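Local coordinates for protein phenolic acid decarboxylase (Sedimentibacter hydroxybenzoicus, PDB 7AE5) that catalyses the reversible, non-oxidative decarboxylation of 4-hydroxybenzoate and 3,4-dihydroxybenzoate as a prenylated-FMN-dependent enzyme of the UbiD family, at residues C[71-75]-C[86-90]. Numbering follows the deposited sequence.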
ATOM      1  N   TRP C  71      -5.405  15.366  37.374  1.00 36.90           N
ATOM      2  CA  TRP C  71      -4.142  16.086  37.310  1.00 37.37           C
ATOM      3  C   TRP C  71      -4.008  17.112  38.424  1.00 39.51           C
ATOM      4  O   TRP C  71      -2.884  17.511  38.747  1.00 40.21           O
ATOM      5  CB  TRP C  71      -3.985  16.751  35.943  1.00 37.08           C
ATOM      6  CG  TRP C  71      -3.744  15.751  34.863  1.00 37.05           C
ATOM      7  CD1 TRP C  71      -4.534  15.499  33.779  1.00 35.88           C
ATOM      8  CD2 TRP C  71      -2.651  14.828  34.787  1.00 38.16           C
ATOM      9  NE1 TRP C  71      -3.984  14.496  33.018  1.00 36.19           N
ATOM     10  CE2 TRP C  71      -2.830  14.064  33.618  1.00 37.67           C
ATOM     11  CE3 TRP C  71      -1.532  14.581  35.590  1.00 39.35           C
ATOM     12  CZ2 TRP C  71      -1.933  13.069  33.232  1.00 38.28           C
ATOM     13  CZ3 TRP C  71      -0.642  13.594  35.205  1.00 39.85           C
ATOM     14  CH2 TRP C  71      -0.847  12.852  34.036  1.00 39.15           C
ATOM     15  N   GLN C  72      -5.121  17.544  39.017  1.00 49.78           N
ATOM     16  CA  GLN C  72      -5.042  18.378  40.209  1.00 51.77           C
ATOM     17  C   GLN C  72      -4.505  17.578  41.389  1.00 51.93           C
ATOM     18  O   GLN C  72      -3.578  18.017  42.080  1.00 53.12           O
ATOM     19  CB  GLN C  72      -6.415  18.970  40.536  1.00 53.17           C
ATOM     20  CG  GLN C  72      -6.822  20.154  39.667  1.00 54.05           C
ATOM     21  CD  GLN C  72      -7.084  19.763  38.223  1.00 52.24           C
ATOM     22  OE1 GLN C  72      -7.458  18.627  37.933  1.00 50.63           O
ATOM     23  NE2 GLN C  72      -6.892  20.709  37.311  1.00 52.65           N
ATOM     24  N   ASN C  73      -5.074  16.393  41.629  1.00 45.10           N
ATOM     25  CA  ASN C  73      -4.579  15.530  42.698  1.00 45.21           C
ATOM     26  C   ASN C  73      -3.145  15.091  42.428  1.00 44.90           C
ATOM     27  O   ASN C  73      -2.332  14.994  43.354  1.00 45.62           O
ATOM     28  CB  ASN C  73      -5.487  14.309  42.846  1.00 44.27           C
ATOM     29  CG  ASN C  73      -6.919  14.681  43.166  1.00 45.21           C
ATOM     30  OD1 ASN C  73      -7.310  15.843  43.056  1.00 46.46           O
ATOM     31  ND2 ASN C  73      -7.715  13.691  43.552  1.00 44.87           N
ATOM     32  N   HIS C  74      -2.825  14.812  41.162  1.00 44.28           N
ATOM     33  CA  HIS C  74      -1.462  14.441  40.794  1.00 45.58           C
ATOM     34  C   HIS C  74      -0.490  15.580  41.066  1.00 46.48           C
ATOM     35  O   HIS C  74       0.616  15.355  41.572  1.00 47.55           O
ATOM     36  CB  HIS C  74      -1.422  14.037  39.320  1.00 45.85           C
ATOM     37  CG  HIS C  74      -0.189  13.285  38.924  1.00 47.31           C
ATOM     38  ND1 HIS C  74       1.022  13.903  38.700  1.00 48.47           N
ATOM     39  CD2 HIS C  74       0.014  11.966  38.692  1.00 47.37           C
ATOM     40  CE1 HIS C  74       1.920  12.997  38.356  1.00 48.62           C
ATOM     41  NE2 HIS C  74       1.334  11.813  38.344  1.00 47.69           N
ATOM     42  N   ALA C  75      -0.886  16.813  40.736  1.00 49.94           N
ATOM     43  CA  ALA C  75      -0.037  17.967  41.010  1.00 50.62           C
ATOM     44  C   ALA C  75       0.212  18.116  42.504  1.00 51.32           C
ATOM     45  O   ALA C  75       1.354  18.298  42.941  1.00 52.37           O
ATOM     46  CB  ALA C  75      -0.676  19.234  40.440  1.00 50.37           C
ATOM     47  N   THR C  86       0.033  19.424  32.779  1.00 37.27           N
ATOM     48  CA  THR C  86       0.596  18.078  32.762  1.00 36.99           C
ATOM     49  C   THR C  86       2.039  18.091  32.270  1.00 37.81           C
ATOM     50  O   THR C  86       2.885  17.352  32.788  1.00 38.59           O
ATOM     51  CB  THR C  86      -0.267  17.162  31.894  1.00 35.98           C
ATOM     52  OG1 THR C  86      -1.607  17.152  32.402  1.00 35.39           O
ATOM     53  CG2 THR C  86       0.275  15.743  31.909  1.00 36.07           C
ATOM     54  N   LYS C  87       2.340  18.934  31.280  1.00 39.79           N
ATOM     55  CA  LYS C  87       3.709  19.046  30.787  1.00 40.85           C
ATOM     56  C   LYS C  87       4.654  19.498  31.895  1.00 42.31           C
ATOM     57  O   LYS C  87       5.753  18.953  32.051  1.00 43.50           O
ATOM     58  CB  LYS C  87       3.760  20.014  29.605  1.00 40.61           C
ATOM     59  CG  LYS C  87       5.165  20.395  29.161  1.00 42.00           C
ATOM     60  CD  LYS C  87       5.119  21.344  27.971  1.00 41.74           C
ATOM     61  CE  LYS C  87       6.249  21.077  26.984  1.00 42.57           C
ATOM     62  NZ  LYS C  87       6.578  22.288  26.157  1.00 43.02           N
ATOM     63  N   ASP C  88       4.239  20.497  32.680  1.00 46.54           N
ATOM     64  CA  ASP C  88       5.092  20.978  33.763  1.00 47.77           C
ATOM     65  C   ASP C  88       5.227  19.936  34.865  1.00 48.31           C
ATOM     66  O   ASP C  88       6.288  19.822  35.490  1.00 49.80           O
ATOM     67  CB  ASP C  88       4.545  22.291  34.322  1.00 47.18           C
ATOM     68  CG  ASP C  88       4.961  23.491  33.494  1.00 47.31           C
ATOM     69  OD1 ASP C  88       4.323  24.556  33.627  1.00 46.87           O
ATOM     70  OD2 ASP C  88       5.925  23.372  32.708  1.00 48.01           O
ATOM     71  N   GLN C  89       4.163  19.170  35.126  1.00 40.16           N
ATOM     72  CA  GLN C  89       4.281  18.040  36.043  1.00 40.28           C
ATOM     73  C   GLN C  89       5.260  17.007  35.505  1.00 40.94           C
ATOM     74  O   GLN C  89       5.993  16.371  36.272  1.00 42.02           O
ATOM     75  CB  GLN C  89       2.912  17.397  36.281  1.00 39.02           C
ATOM     76  CG  GLN C  89       1.883  18.291  36.953  1.00 40.03           C
ATOM     77  CD  GLN C  89       0.670  17.511  37.437  1.00 39.27           C
ATOM     78  OE1 GLN C  89       0.804  16.452  38.049  1.00 38.72           O
ATOM     79  NE2 GLN C  89      -0.520  18.034  37.162  1.00 39.41           N
ATOM     80  N   PHE C  90       5.286  16.829  34.182  1.00 39.33           N
ATOM     81  CA  PHE C  90       6.210  15.881  33.568  1.00 39.54           C
ATOM     82  C   PHE C  90       7.657  16.322  33.754  1.00 41.54           C
ATOM     83  O   PHE C  90       8.535  15.492  34.019  1.00 41.91           O
ATOM     84  CB  PHE C  90       5.861  15.724  32.085  1.00 38.27           C
ATOM     85  CG  PHE C  90       6.943  15.083  31.259  1.00 38.46           C
ATOM     86  CD1 PHE C  90       7.006  13.706  31.129  1.00 37.22           C
ATOM     87  CD2 PHE C  90       7.870  15.860  30.580  1.00 39.68           C
ATOM     88  CE1 PHE C  90       7.989  13.114  30.362  1.00 36.89           C
ATOM     89  CE2 PHE C  90       8.857  15.272  29.813  1.00 39.76           C
ATOM     90  CZ  PHE C  90       8.915  13.896  29.703  1.00 38.14           C
TER
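Both ends of one amide, that of Q89, are held by the facing helix in a near-parallel pair of consecutive helices of the UbiD N-terminal domain. H74 ND1 donates to Q89 OE1 at 2.6 Å, a short bond that puts the proton on ND1, and Q89 NE2 donates to W71 O at 2.9 Å. W71 O also takes the backbone hydrogen bond from A75 N within its own helix, so one carbonyl serves two donors. An eight-residue connection between the helices doubles back so that the two run at 28°, with segment axes 10.7 Å apart. Q89 NE2 bonds T84 O as well, just ahead of its own helix, so the amide ties that approach to the first helix too. Next to the amide, the W71 indole lies flat against T86, which sets a methyl over the six-membered ring in a CH-pi contact. L323, at the start of helix 323-336, packs on W71, H74 and Q89, and M346 of strand 340-347 touches W71 and T86, so the pair rests against the C-terminal part of the chain. T86 CG2 sits 3.7 Å from the centroid of that W71 ring, 13° off its normal, while T86 OG1 approaches W71 CD2 to 3.5 Å.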